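Local atomic coordinates of periplasmic sugar-binding protein (Chloroflexus aurantiacus, PDB entry 4RXU), a protein that binds D-glucose in the cleft between its two lobes, probably as the carbohydrate-binding component of an ABC-type sugar transporter. Residues P38-P43 with Q47-F52. Sequence-based numbering, arbitrary orientation.
Sequences PTKDEP and QDETRF. With BGC (beta-D-glucopyranose), chain C.
The loop that leads from strand 29-37 into helix 44-59 forms part of the glucose pocket, and residues 38-43 of it meet residues 47-52, early in that helix, in two places. At the helix start, Pro43 O lies 3.6 Å from Gln47 N, and Gln47 covers part of the proline. The side-chain amide of Gln47 is turned to other partners, its OE1 to Tyr357 and its NE2 to Glu280 and the carbonyl of Asp278. At the outer surface the far end of the Lys40 chain comes close to the helix, with NZ 4.4 Å from Glu49 OE2. That is too long for a salt bridge, and Glu49 OE2 pairs instead with Arg53, one turn along; the two opposite charges can probably still attract weakly. An ST turn bends the loop around Lys40: Asp41 N donates to Thr39 OG1 at 3.0 Å. Glu42 follows, with CG anti to its own carbonyl carbon (chi1 -65°) and the chain extended beyond it, which carries the carboxylate to the sugar. There OE1 accepts a hydrogen bond from the glucose hydroxyl O6 at 2.6 Å, while glucose C6 lies 3.3 Å from Glu42 OE1. In this complex the same oxygen also takes a salt bridge from Arg119 and a hydrogen bond from Trp45 NE1, which probably helps to hold it in place. Cutting Glu42 back to alanine removes the carboxylate, and is likely to leave O6 without this acceptor and Arg119 and Trp45 NE1 without this partner. Asp118, Asp166, Asn252, Asp278, Arg44 and Lys298 bond the glucose as well. Loops after the beta strands of both lobes line the sugar cleft in this way in the type I periplasmic binding protein fold.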
ATOM      1  N   PRO A  38      -6.712  10.364   2.459  1.00  8.40           N
ATOM      2  CA  PRO A  38      -7.548   9.800   3.515  1.00  9.13           C
ATOM      3  C   PRO A  38      -7.189  10.214   4.929  1.00 11.13           C
ATOM      4  O   PRO A  38      -8.087  10.399   5.756  1.00 11.68           O
ATOM      5  CB  PRO A  38      -7.372   8.290   3.318  1.00  9.49           C
ATOM      6  CG  PRO A  38      -5.993   8.172   2.714  1.00  9.59           C
ATOM      7  CD  PRO A  38      -5.977   9.317   1.736  1.00  8.70           C
ATOM      8  N   THR A  39      -5.898  10.361   5.215  1.00 11.11           N
ATOM      9  CA  THR A  39      -5.455  10.652   6.574  1.00 10.89           C
ATOM     10  C   THR A  39      -4.009  11.100   6.575  1.00 10.79           C
ATOM     11  O   THR A  39      -3.231  10.655   5.732  1.00 12.24           O
ATOM     12  CB  THR A  39      -5.624   9.417   7.512  1.00 11.92           C
ATOM     13  OG1 THR A  39      -5.195   9.741   8.834  1.00 12.17           O
ATOM     14  CG2 THR A  39      -4.841   8.218   7.019  1.00 13.06           C
ATOM     15  N   LYS A  40      -3.655  11.947   7.541  1.00 10.58           N
ATOM     16  CA  LYS A  40      -2.250  12.302   7.807  1.00  9.52           C
ATOM     17  C   LYS A  40      -1.577  11.326   8.783  1.00 11.56           C
ATOM     18  O   LYS A  40      -0.398  11.446   9.070  1.00 13.66           O
ATOM     19  CB  LYS A  40      -2.131  13.732   8.359  1.00 14.78           C
ATOM     20  CG  LYS A  40      -2.242  14.818   7.303  1.00 21.66           C
ATOM     21  CD  LYS A  40      -1.300  15.989   7.597  1.00 34.32           C
ATOM     22  CE  LYS A  40      -1.980  17.186   8.236  1.00 43.80           C
ATOM     23  NZ  LYS A  40      -1.520  18.448   7.589  1.00 50.88           N
ATOM     24  N   ASP A  41      -2.343  10.372   9.305  1.00  9.42           N
ATOM     25  CA  ASP A  41      -1.863   9.479  10.377  1.00 11.80           C
ATOM     26  C   ASP A  41      -1.280   8.180   9.856  1.00 12.84           C
ATOM     27  O   ASP A  41      -0.898   7.296  10.624  1.00 17.33           O
ATOM     28  CB  ASP A  41      -2.970   9.202  11.389  1.00 16.25           C
ATOM     29  CG  ASP A  41      -3.436  10.455  12.083  1.00 32.15           C
ATOM     30  OD1 ASP A  41      -2.598  11.249  12.553  1.00 28.87           O
ATOM     31  OD2 ASP A  41      -4.662  10.649  12.174  1.00 65.69           O
ATOM     32  N   GLU A  42      -1.261   8.077   8.538  1.00 11.41           N
ATOM     33  CA  GLU A  42      -0.510   7.042   7.831  1.00 11.07           C
ATOM     34  C   GLU A  42       0.567   7.763   7.059  1.00  9.84           C
ATOM     35  O   GLU A  42       0.244   8.630   6.255  1.00  9.96           O
ATOM     36  CB  GLU A  42      -1.410   6.238   6.877  1.00 11.82           C
ATOM     37  CG  GLU A  42      -2.491   5.413   7.578  1.00  9.26           C
ATOM     38  CD  GLU A  42      -3.531   4.840   6.624  1.00  8.87           C
ATOM     39  OE1 GLU A  42      -3.267   4.703   5.393  1.00  8.67           O
ATOM     40  OE2 GLU A  42      -4.625   4.506   7.136  1.00 11.63           O
ATOM     41  N   PRO A  43       1.843   7.412   7.291  1.00  8.03           N
ATOM     42  CA  PRO A  43       2.915   8.235   6.692  1.00  8.62           C
ATOM     43  C   PRO A  43       2.866   8.350   5.163  1.00  7.78           C
ATOM     44  O   PRO A  43       3.282   9.346   4.597  1.00  9.06           O
ATOM     45  CB  PRO A  43       4.187   7.497   7.109  1.00 11.44           C
ATOM     46  CG  PRO A  43       3.834   6.845   8.387  1.00 13.02           C
ATOM     47  CD  PRO A  43       2.361   6.528   8.349  1.00 10.12           C
ATOM     48  N   GLN A  47       3.873  11.582   1.855  1.00  8.71           N
ATOM     49  CA  GLN A  47       4.666  11.528   0.625  1.00  9.81           C
ATOM     50  C   GLN A  47       3.852  12.103  -0.537  1.00  9.17           C
ATOM     51  O   GLN A  47       4.305  12.996  -1.265  1.00 11.41           O
ATOM     52  CB  GLN A  47       5.116  10.120   0.289  1.00 10.85           C
ATOM     53  CG  GLN A  47       6.051   9.448   1.289  1.00  9.93           C
ATOM     54  CD  GLN A  47       6.814   8.315   0.622  1.00  9.07           C
ATOM     55  OE1 GLN A  47       7.445   8.513  -0.436  1.00 11.06           O
ATOM     56  NE2 GLN A  47       6.751   7.126   1.208  1.00 11.54           N
ATOM     57  N   ASP A  48       2.628  11.605  -0.714  1.00  8.58           N
ATOM     58  CA  ASP A  48       1.810  12.122  -1.818  1.00  9.41           C
ATOM     59  C   ASP A  48       1.524  13.612  -1.676  1.00  8.86           C
ATOM     60  O   ASP A  48       1.585  14.326  -2.661  1.00 10.43           O
ATOM     61  CB  ASP A  48       0.503  11.353  -1.969  1.00  8.35           C
ATOM     62  CG  ASP A  48       0.736   9.879  -2.147  1.00 10.26           C
ATOM     63  OD1 ASP A  48       1.189   9.259  -1.163  1.00 14.10           O
ATOM     64  OD2 ASP A  48       0.502   9.356  -3.270  1.00 10.14           O
ATOM     65  N   GLU A  49       1.211  14.076  -0.469  1.00 10.60           N
ATOM     66  CA  GLU A  49       1.008  15.514  -0.235  1.00 10.44           C
ATOM     67  C   GLU A  49       2.222  16.323  -0.709  1.00  9.45           C
ATOM     68  O   GLU A  49       2.087  17.278  -1.464  1.00 10.38           O
ATOM     69  CB  GLU A  49       0.738  15.814   1.249  1.00 11.25           C
ATOM     70  CG  GLU A  49       0.441  17.276   1.529  1.00 14.71           C
ATOM     71  CD  GLU A  49       0.361  17.568   3.003  1.00 19.84           C
ATOM     72  OE1 GLU A  49       1.059  16.883   3.780  1.00 20.99           O
ATOM     73  OE2 GLU A  49      -0.383  18.486   3.386  1.00 27.43           O
ATOM     74  N   THR A  50       3.397  15.899  -0.279  1.00  9.89           N
ATOM     75  CA  THR A  50       4.656  16.553  -0.642  1.00 10.39           C
ATOM     76  C   THR A  50       4.895  16.547  -2.130  1.00 10.52           C
ATOM     77  O   THR A  50       5.194  17.578  -2.733  1.00 12.03           O
ATOM     78  CB  THR A  50       5.844  15.878   0.069  1.00 11.37           C
ATOM     79  OG1 THR A  50       5.733  16.133   1.483  1.00 13.58           O
ATOM     80  CG2 THR A  50       7.207  16.409  -0.513  1.00 15.78           C
ATOM     81  N   ARG A  51       4.705  15.376  -2.734  1.00  7.71           N
ATOM     82  CA  ARG A  51       4.953  15.229  -4.149  1.00 10.31           C
ATOM     83  C   ARG A  51       3.922  15.984  -4.995  1.00  9.12           C
ATOM     84  O   ARG A  51       4.284  16.545  -6.047  1.00  9.47           O
ATOM     85  CB  ARG A  51       5.003  13.757  -4.538  1.00 11.29           C
ATOM     86  CG  ARG A  51       6.070  12.952  -3.809  1.00 14.45           C
ATOM     87  CD  ARG A  51       7.460  13.399  -4.151  1.00 12.03           C
ATOM     88  NE  ARG A  51       8.456  12.576  -3.462  1.00 12.78           N
ATOM     89  CZ  ARG A  51       9.759  12.654  -3.696  1.00 13.90           C
ATOM     90  NH1 ARG A  51      10.216  13.504  -4.607  1.00 15.79           N
ATOM     91  NH2 ARG A  51      10.589  11.889  -3.014  1.00 10.91           N
ATOM     92  N   PHE A  52       2.653  16.015  -4.539  1.00  8.02           N
ATOM     93  CA  PHE A  52       1.657  16.810  -5.226  1.00 10.60           C
ATOM     94  C   PHE A  52       2.052  18.273  -5.219  1.00  9.36           C
ATOM     95  O   PHE A  52       2.044  18.937  -6.259  1.00 13.12           O
ATOM     96  CB  PHE A  52       0.250  16.660  -4.620  1.00  9.58           C
ATOM     97  CG  PHE A  52      -0.566  15.548  -5.251  1.00 10.20           C
ATOM     98  CD1 PHE A  52      -0.860  15.565  -6.602  1.00  9.20           C
ATOM     99  CD2 PHE A  52      -1.035  14.498  -4.486  1.00 12.26           C
ATOM    100  CE1 PHE A  52      -1.611  14.556  -7.174  1.00  8.44           C
ATOM    101  CE2 PHE A  52      -1.795  13.495  -5.050  1.00 10.08           C
ATOM    102  CZ  PHE A  52      -2.084  13.519  -6.389  1.00 13.32           C
TER
HETATM  103  C2  BGC C 402      -0.914   2.282   0.111  1.00 11.07           C
HETATM  104  C3  BGC C 402       0.397   1.952   0.795  1.00 13.47           C
HETATM  105  C4  BGC C 402       0.345   2.434   2.238  1.00 13.58           C
HETATM  106  C5  BGC C 402      -0.902   1.910   2.951  1.00 13.95           C
HETATM  107  C6  BGC C 402      -1.093   2.488   4.335  1.00 14.91           C
HETATM  108  C1  BGC C 402      -1.961   1.543   0.928  1.00 14.99           C
HETATM  109  O1  BGC C 402      -3.217   1.534   0.315  1.00 14.97           O
HETATM  110  O2  BGC C 402      -0.871   1.826  -1.245  1.00 11.61           O
HETATM  111  O3  BGC C 402       1.444   2.596   0.075  1.00 11.14           O
HETATM  112  O4  BGC C 402       1.477   1.885   2.941  1.00 11.98           O
HETATM  113  O5  BGC C 402      -2.062   2.197   2.194  1.00 12.53           O
HETATM  114  O6  BGC C 402      -0.992   3.914   4.337  1.00 11.95           O